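Local coordinates for ferritin (Mycoplasma penetrans, PDB 7DIE), which probably takes up, oxidises and stores iron as a 24-subunit ferritin cage whose subunits carry atypical ferroxidase centres, at residues K51-L64 with W130-I142. Numbering follows the deposited sequence.
With FE (Fe (III) ion), chain G; FE (Fe (III) ion), chain H.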
ATOM      1  N   LYS A  51      39.877   5.611   5.179  1.00 25.66           N
ATOM      2  CA  LYS A  51      38.741   6.018   6.000  1.00 25.91           C
ATOM      3  C   LYS A  51      39.153   7.074   7.017  1.00 28.03           C
ATOM      4  O   LYS A  51      38.447   8.072   7.203  1.00 25.71           O
ATOM      5  CB  LYS A  51      38.147   4.804   6.702  1.00 26.05           C
ATOM      6  CG  LYS A  51      36.978   5.138   7.648  1.00 32.71           C
ATOM      7  CD  LYS A  51      36.604   3.936   8.510  1.00 45.95           C
ATOM      8  CE  LYS A  51      35.705   4.344   9.682  1.00 62.45           C
ATOM      9  NZ  LYS A  51      35.175   3.161  10.451  1.00 67.09           N
ATOM     10  N   MET A  52      40.306   6.884   7.664  1.00 25.40           N
ATOM     11  CA  MET A  52      40.750   7.849   8.670  1.00 24.40           C
ATOM     12  C   MET A  52      41.023   9.209   8.036  1.00 26.52           C
ATOM     13  O   MET A  52      40.619  10.247   8.571  1.00 26.48           O
ATOM     14  CB  MET A  52      42.006   7.338   9.389  1.00 26.34           C
ATOM     15  CG  MET A  52      41.821   6.078  10.226  1.00 32.08           C
ATOM     16  SD  MET A  52      40.593   6.234  11.526  1.00 42.68           S
ATOM     17  CE  MET A  52      41.355   7.431  12.616  1.00 42.62           C
ATOM     18  N   GLY A  53      41.724   9.224   6.898  1.00 26.43           N
ATOM     19  CA  GLY A  53      42.003  10.490   6.239  1.00 26.25           C
ATOM     20  C   GLY A  53      40.743  11.167   5.732  1.00 28.57           C
ATOM     21  O   GLY A  53      40.602  12.390   5.828  1.00 26.62           O
ATOM     22  N   SER A  54      39.810  10.383   5.180  1.00 27.38           N
ATOM     23  CA  SER A  54      38.556  10.973   4.715  1.00 27.57           C
ATOM     24  C   SER A  54      37.767  11.555   5.880  1.00 25.13           C
ATOM     25  O   SER A  54      37.136  12.612   5.742  1.00 27.80           O
ATOM     26  CB  SER A  54      37.722   9.933   3.966  1.00 26.79           C
ATOM     27  OG  SER A  54      38.461   9.443   2.855  1.00 30.19           O
ATOM     28  N   ASP A  55      37.781  10.882   7.036  0.62 24.86           N
ATOM     29  CA  ASP A  55      37.083  11.412   8.204  0.62 25.87           C
ATOM     30  C   ASP A  55      37.701  12.726   8.672  0.62 28.55           C
ATOM     31  O   ASP A  55      36.984  13.664   9.049  0.62 27.30           O
ATOM     32  CB  ASP A  55      37.092  10.393   9.349  0.62 28.61           C
ATOM     33  CG  ASP A  55      36.642  11.004  10.670  0.62 32.37           C
ATOM     34  OD1 ASP A  55      35.447  11.338  10.772  0.62 32.97           O
ATOM     35  OD2 ASP A  55      37.474  11.166  11.595  0.62 31.12           O
ATOM     36  N   LYS A  56      39.033  12.817   8.666  1.00 25.40           N
ATOM     37  CA  LYS A  56      39.653  14.096   9.018  1.00 26.36           C
ATOM     38  C   LYS A  56      39.135  15.209   8.114  1.00 26.28           C
ATOM     39  O   LYS A  56      38.852  16.318   8.578  1.00 25.02           O
ATOM     40  CB  LYS A  56      41.182  14.016   8.921  1.00 29.92           C
ATOM     41  CG  LYS A  56      41.847  13.089   9.949  1.00 25.95           C
ATOM     42  CD  LYS A  56      41.451  13.459  11.384  1.00 27.16           C
ATOM     43  CE  LYS A  56      42.273  12.680  12.436  1.00 29.30           C
ATOM     44  NZ  LYS A  56      41.924  13.122  13.839  1.00 29.32           N
ATOM     45  N   GLN A  57      38.985  14.928   6.816  1.00 23.61           N
ATOM     46  CA  GLN A  57      38.465  15.952   5.905  1.00 26.82           C
ATOM     47  C   GLN A  57      37.010  16.278   6.216  1.00 29.99           C
ATOM     48  O   GLN A  57      36.636  17.446   6.362  1.00 27.50           O
ATOM     49  CB  GLN A  57      38.576  15.490   4.456  1.00 26.09           C
ATOM     50  CG  GLN A  57      39.982  15.184   3.952  1.00 28.68           C
ATOM     51  CD  GLN A  57      39.932  14.464   2.616  1.00 28.63           C
ATOM     52  OE1 GLN A  57      39.026  13.670   2.377  1.00 28.74           O
ATOM     53  NE2 GLN A  57      40.878  14.761   1.733  1.00 32.16           N
ATOM     54  N   SER A  58      36.161  15.256   6.276  1.00 29.13           N
ATOM     55  CA  SER A  58      34.728  15.501   6.266  1.00 30.48           C
ATOM     56  C   SER A  58      34.182  15.880   7.630  1.00 30.30           C
ATOM     57  O   SER A  58      33.118  16.511   7.710  1.00 29.49           O
ATOM     58  CB  SER A  58      34.001  14.255   5.746  1.00 30.15           C
ATOM     59  OG  SER A  58      34.108  13.213   6.698  1.00 33.12           O
ATOM     60  N   ALA A  59      34.864  15.510   8.706  1.00 26.96           N
ATOM     61  CA  ALA A  59      34.345  15.771  10.042  1.00 24.20           C
ATOM     62  C   ALA A  59      35.173  16.782  10.824  1.00 30.20           C
ATOM     63  O   ALA A  59      34.603  17.588  11.553  1.00 27.57           O
ATOM     64  CB  ALA A  59      34.258  14.469  10.843  1.00 24.04           C
ATOM     65  N   HIS A  60      36.501  16.777  10.679  1.00 25.14           N
ATOM     66  CA  HIS A  60      37.342  17.668  11.489  1.00 24.63           C
ATOM     67  C   HIS A  60      37.609  18.983  10.769  1.00 26.49           C
ATOM     68  O   HIS A  60      37.200  20.049  11.239  1.00 26.50           O
ATOM     69  CB  HIS A  60      38.663  16.974  11.831  1.00 22.87           C
ATOM     70  CG  HIS A  60      38.490  15.760  12.691  1.00 26.41           C
ATOM     71  ND1 HIS A  60      38.967  15.688  13.982  1.00 29.39           N
ATOM     72  CD2 HIS A  60      37.872  14.579  12.450  1.00 29.49           C
ATOM     73  CE1 HIS A  60      38.667  14.507  14.495  1.00 29.12           C
ATOM     74  NE2 HIS A  60      37.990  13.818  13.592  1.00 30.68           N
ATOM     75  N   MET A  61      38.279  18.913   9.617  1.00 25.27           N
ATOM     76  CA  MET A  61      38.597  20.125   8.866  1.00 24.63           C
ATOM     77  C   MET A  61      37.333  20.900   8.502  1.00 25.44           C
ATOM     78  O   MET A  61      37.326  22.131   8.531  1.00 27.12           O
ATOM     79  CB  MET A  61      39.395  19.750   7.617  1.00 25.81           C
ATOM     80  CG  MET A  61      40.765  19.187   7.949  1.00 27.02           C
ATOM     81  SD  MET A  61      41.470  18.062   6.725  1.00 30.08           S
ATOM     82  CE  MET A  61      41.294  19.042   5.270  1.00 25.61           C
ATOM     83  N   SER A  62      36.248  20.193   8.152  1.00 29.95           N
ATOM     84  CA  SER A  62      35.016  20.884   7.779  1.00 26.41           C
ATOM     85  C   SER A  62      34.454  21.682   8.949  1.00 25.10           C
ATOM     86  O   SER A  62      34.010  22.817   8.766  1.00 27.09           O
ATOM     87  CB  SER A  62      33.963  19.884   7.283  1.00 27.93           C
ATOM     88  OG  SER A  62      33.596  18.990   8.325  1.00 35.06           O
ATOM     89  N   ARG A  63      34.460  21.106  10.159  1.00 22.19           N
ATOM     90  CA  ARG A  63      33.957  21.844  11.322  1.00 24.70           C
ATOM     91  C   ARG A  63      34.837  23.054  11.632  1.00 27.98           C
ATOM     92  O   ARG A  63      34.327  24.111  12.017  1.00 24.60           O
ATOM     93  CB  ARG A  63      33.871  20.932  12.553  1.00 25.80           C
ATOM     94  CG  ARG A  63      32.613  20.051  12.617  1.00 28.46           C
ATOM     95  CD  ARG A  63      32.659  19.134  13.852  1.00 27.88           C
ATOM     96  NE  ARG A  63      31.409  18.397  14.039  1.00 29.91           N
ATOM     97  CZ  ARG A  63      31.064  17.324  13.335  1.00 31.81           C
ATOM     98  NH1 ARG A  63      31.876  16.844  12.385  1.00 27.53           N
ATOM     99  NH2 ARG A  63      29.902  16.727  13.572  1.00 28.21           N
ATOM    100  N   LEU A  64      36.156  22.931  11.446  1.00 24.87           N
ATOM    101  CA  LEU A  64      37.050  24.049  11.756  1.00 25.99           C
ATOM    102  C   LEU A  64      36.870  25.190  10.767  1.00 27.56           C
ATOM    103  O   LEU A  64      36.766  26.350  11.167  1.00 26.68           O
ATOM    104  CB  LEU A  64      38.511  23.582  11.774  1.00 25.89           C
ATOM    105  CG  LEU A  64      38.824  22.579  12.884  1.00 25.67           C
ATOM    106  CD1 LEU A  64      40.131  21.846  12.616  1.00 26.87           C
ATOM    107  CD2 LEU A  64      38.889  23.286  14.240  1.00 29.25           C
ATOM    108  N   TRP A 130      33.594  19.162  20.677  1.00 24.92           N
ATOM    109  CA  TRP A 130      33.428  18.037  19.756  1.00 27.03           C
ATOM    110  C   TRP A 130      34.759  17.341  19.503  1.00 29.41           C
ATOM    111  O   TRP A 130      34.823  16.111  19.396  1.00 24.34           O
ATOM    112  CB  TRP A 130      32.826  18.515  18.423  1.00 26.40           C
ATOM    113  CG  TRP A 130      32.591  17.366  17.450  1.00 30.26           C
ATOM    114  CD1 TRP A 130      31.441  16.624  17.327  1.00 32.21           C
ATOM    115  CD2 TRP A 130      33.528  16.809  16.516  1.00 28.99           C
ATOM    116  NE1 TRP A 130      31.603  15.660  16.359  1.00 32.44           N
ATOM    117  CE2 TRP A 130      32.876  15.742  15.856  1.00 28.56           C
ATOM    118  CE3 TRP A 130      34.854  17.106  16.168  1.00 26.49           C
ATOM    119  CZ2 TRP A 130      33.504  14.972  14.874  1.00 29.70           C
ATOM    120  CZ3 TRP A 130      35.478  16.334  15.191  1.00 26.90           C
ATOM    121  CH2 TRP A 130      34.800  15.281  14.558  1.00 29.13           C
ATOM    122  N   PHE A 131      35.831  18.121  19.400  1.00 26.35           N
ATOM    123  CA  PHE A 131      37.155  17.592  19.095  1.00 24.81           C
ATOM    124  C   PHE A 131      37.772  16.917  20.298  1.00 24.96           C
ATOM    125  O   PHE A 131      38.502  15.934  20.145  1.00 25.64           O
ATOM    126  CB  PHE A 131      38.066  18.730  18.609  1.00 23.14           C
ATOM    127  CG  PHE A 131      37.674  19.273  17.283  1.00 23.57           C
ATOM    128  CD1 PHE A 131      36.697  20.253  17.181  1.00 24.28           C
ATOM    129  CD2 PHE A 131      38.268  18.786  16.118  1.00 23.58           C
ATOM    130  CE1 PHE A 131      36.323  20.755  15.941  1.00 24.65           C
ATOM    131  CE2 PHE A 131      37.891  19.296  14.855  1.00 25.89           C
ATOM    132  CZ  PHE A 131      36.921  20.267  14.772  1.00 23.20           C
ATOM    133  N   VAL A 132      37.524  17.457  21.498  1.00 26.59           N
ATOM    134  CA  VAL A 132      37.960  16.777  22.714  1.00 25.29           C
ATOM    135  C   VAL A 132      37.397  15.361  22.743  1.00 28.59           C
ATOM    136  O   VAL A 132      38.116  14.387  22.979  1.00 25.62           O
ATOM    137  CB  VAL A 132      37.528  17.555  23.969  1.00 25.35           C
ATOM    138  CG1 VAL A 132      37.787  16.681  25.220  1.00 24.16           C
ATOM    139  CG2 VAL A 132      38.247  18.904  24.084  1.00 25.84           C
ATOM    140  N   LYS A 133      36.094  15.230  22.494  1.00 26.72           N
ATOM    141  CA  LYS A 133      35.476  13.906  22.513  1.00 25.07           C
ATOM    142  C   LYS A 133      35.980  13.044  21.364  1.00 25.33           C
ATOM    143  O   LYS A 133      36.360  11.882  21.564  1.00 27.84           O
ATOM    144  CB  LYS A 133      33.950  14.041  22.469  1.00 30.50           C
ATOM    145  CG  LYS A 133      33.188  12.725  22.672  1.00 34.11           C
ATOM    146  CD  LYS A 133      31.681  12.981  22.751  1.00 34.08           C
ATOM    147  CE  LYS A 133      30.894  11.693  22.974  1.00 42.98           C
ATOM    148  NZ  LYS A 133      31.302  11.002  24.237  1.00 55.54           N
ATOM    149  N   ASP A 134      36.002  13.591  20.148  1.00 24.96           N
ATOM    150  CA  ASP A 134      36.310  12.754  18.993  1.00 26.89           C
ATOM    151  C   ASP A 134      37.786  12.398  18.903  1.00 27.44           C
ATOM    152  O   ASP A 134      38.118  11.353  18.339  1.00 27.09           O
ATOM    153  CB  ASP A 134      35.879  13.422  17.694  1.00 26.77           C
ATOM    154  CG  ASP A 134      35.718  12.407  16.565  1.00 31.91           C
ATOM    155  OD1 ASP A 134      34.809  11.580  16.652  1.00 32.09           O
ATOM    156  OD2 ASP A 134      36.518  12.416  15.627  1.00 35.03           O
ATOM    157  N   SER A 135      38.689  13.241  19.423  1.00 25.24           N
ATOM    158  CA  SER A 135      40.098  12.845  19.409  1.00 28.44           C
ATOM    159  C   SER A 135      40.320  11.558  20.180  1.00 26.51           C
ATOM    160  O   SER A 135      41.200  10.776  19.818  1.00 28.69           O
ATOM    161  CB  SER A 135      41.021  13.943  19.962  1.00 27.30           C
ATOM    162  OG  SER A 135      41.529  14.745  18.906  1.00 30.81           O
ATOM    163  N   ILE A 136      39.555  11.330  21.247  1.00 25.87           N
ATOM    164  CA  ILE A 136      39.639  10.056  21.958  1.00 26.05           C
ATOM    165  C   ILE A 136      39.276   8.906  21.022  1.00 30.43           C
ATOM    166  O   ILE A 136      39.967   7.880  20.962  1.00 28.01           O
ATOM    167  CB  ILE A 136      38.726  10.061  23.195  1.00 29.84           C
ATOM    168  CG1 ILE A 136      39.130  11.132  24.218  1.00 33.58           C
ATOM    169  CG2 ILE A 136      38.715   8.676  23.830  1.00 32.22           C
ATOM    170  CD1 ILE A 136      38.073  11.283  25.325  1.00 31.88           C
ATOM    171  N   GLU A 137      38.176   9.059  20.281  1.00 30.63           N
ATOM    172  CA  GLU A 137      37.745   8.005  19.357  1.00 30.21           C
ATOM    173  C   GLU A 137      38.809   7.721  18.301  1.00 29.05           C
ATOM    174  O   GLU A 137      39.120   6.558  18.011  1.00 27.45           O
ATOM    175  CB  GLU A 137      36.439   8.398  18.668  1.00 30.30           C
ATOM    176  CG  GLU A 137      35.356   8.865  19.596  1.00 32.91           C
ATOM    177  CD  GLU A 137      34.698   7.724  20.311  1.00 44.49           C
ATOM    178  OE1 GLU A 137      34.787   6.582  19.801  1.00 41.57           O
ATOM    179  OE2 GLU A 137      34.093   7.973  21.376  1.00 42.17           O
ATOM    180  N   ASP A 138      39.356   8.772  17.690  1.00 27.48           N
ATOM    181  CA  ASP A 138      40.330   8.561  16.622  1.00 25.77           C
ATOM    182  C   ASP A 138      41.603   7.924  17.157  1.00 28.52           C
ATOM    183  O   ASP A 138      42.184   7.046  16.507  1.00 28.77           O
ATOM    184  CB  ASP A 138      40.663   9.877  15.911  1.00 28.15           C
ATOM    185  CG  ASP A 138      39.529  10.378  15.042  1.00 32.10           C
ATOM    186  OD1 ASP A 138      38.496   9.682  14.959  1.00 28.28           O
ATOM    187  OD2 ASP A 138      39.653  11.479  14.468  1.00 29.32           O
ATOM    188  N   LEU A 139      42.076   8.368  18.321  1.00 28.05           N
ATOM    189  CA  LEU A 139      43.269   7.737  18.876  1.00 27.23           C
ATOM    190  C   LEU A 139      42.988   6.285  19.248  1.00 28.58           C
ATOM    191  O   LEU A 139      43.830   5.407  19.031  1.00 25.49           O
ATOM    192  CB  LEU A 139      43.779   8.533  20.079  1.00 30.75           C
ATOM    193  CG  LEU A 139      45.100   8.032  20.689  1.00 30.68           C
ATOM    194  CD1 LEU A 139      46.209   7.979  19.636  1.00 27.63           C
ATOM    195  CD2 LEU A 139      45.529   8.912  21.869  1.00 28.49           C
ATOM    196  N   GLU A 140      41.791   5.997  19.762  1.00 26.46           N
ATOM    197  CA  GLU A 140      41.460   4.609  20.073  1.00 28.81           C
ATOM    198  C   GLU A 140      41.488   3.733  18.828  1.00 29.50           C
ATOM    199  O   GLU A 140      41.974   2.598  18.872  1.00 30.46           O
ATOM    200  CB  GLU A 140      40.088   4.514  20.739  1.00 29.51           C
ATOM    201  CG  GLU A 140      39.750   3.085  21.156  1.00 35.16           C
ATOM    202  CD  GLU A 140      38.372   2.960  21.768  1.00 44.29           C
ATOM    203  OE1 GLU A 140      37.387   3.383  21.133  1.00 38.57           O
ATOM    204  OE2 GLU A 140      38.279   2.452  22.900  1.00 37.35           O
ATOM    205  N   GLU A 141      40.941   4.233  17.719  1.00 28.49           N
ATOM    206  CA  GLU A 141      40.909   3.460  16.479  1.00 29.92           C
ATOM    207  C   GLU A 141      42.314   3.126  15.999  1.00 31.10           C
ATOM    208  O   GLU A 141      42.605   1.986  15.628  1.00 29.75           O
ATOM    209  CB  GLU A 141      40.163   4.247  15.395  1.00 32.34           C
ATOM    210  CG  GLU A 141      38.653   4.215  15.536  1.00 36.85           C
ATOM    211  CD  GLU A 141      38.017   3.295  14.498  1.00 65.22           C
ATOM    212  OE1 GLU A 141      37.833   2.092  14.786  1.00 64.51           O
ATOM    213  OE2 GLU A 141      37.724   3.774  13.381  1.00 71.95           O
ATOM    214  N   ILE A 142      43.192   4.124  15.958  1.00 27.79           N
ATOM    215  CA  ILE A 142      44.553   3.864  15.505  1.00 25.92           C
ATOM    216  C   ILE A 142      45.287   2.991  16.514  1.00 28.94           C
ATOM    217  O   ILE A 142      46.007   2.053  16.141  1.00 31.05           O
ATOM    218  CB  ILE A 142      45.264   5.197  15.244  1.00 27.42           C
ATOM    219  CG1 ILE A 142      44.728   5.754  13.925  1.00 34.88           C
ATOM    220  CG2 ILE A 142      46.792   5.003  15.194  1.00 28.49           C
ATOM    221  CD1 ILE A 142      44.999   7.183  13.718  1.00 37.05           C
TER
HETATM  222 FE    FE G 201      37.309  11.588  13.844  0.68 36.02          FE
HETATM  223 FE    FE H 202      36.340   8.924  13.801  0.90 91.64          FE
HETATM  224  O   HOH W   1      35.023  11.899  13.249  1.00 40.83           O
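Leu64 and Phe131 pack closest in the apolar part of this contact, the branched CG of Leu64 lying 3.5 Å from Phe131 CZ. Farther along, Met52, flexible enough to bend at chi2 and chi3, lays its CE on Ile142 CD1. Trp130, broad and flat, serves two neighbours: its six-membered ring turns an edge to one face of the His60 imidazole in a T-shaped pair (planes at 74°), while the Arg63 guanidinium lies flat on the indole, a cation-pi stack. Arg63 NH1, bonded to Ala59 O at 2.9 Å, helps fix that plane. Lys56 CD covers the other imidazole face. With CG anti to its carbonyl carbon (chi1 -64°), His60 sits as a knob among Phe131, Trp130, Asp134 and Asp138. Imidazole suits this place by offering a nitrogen each way: NE2 binds an iron(III) ion at 2.3 Å, and ND1 is hydrogen-bonded to Glu23 of helix 10-39, which helps orient the ring. Asp134 OD2, both oxygens of Asp138 and a water, hard ligands suited to iron(III), complete the site, with Asp55 OD2 joining in one of two conformers; Asp138 OD1 also reaches a second iron at 2.6 Å. Lys56 NZ, salt-bridged also to Glu23 and Glu102, donates a salt-bridging hydrogen bond to the anti lone pair of Asp138 OD2, probably offsetting some carboxylate charge. At the polar edge, Lys51 and Glu141 form a long salt bridge; Lys51 NZ also hydrogen-bonds Lys166 O, and Glu141 OE1 salt-bridges Lys166 NZ. Antiparallel helices 43-70 and 122-150 of the four-helix bundle thus hold a carboxylate-histidine iron site, consistent with a ferritin ferroxidase centre.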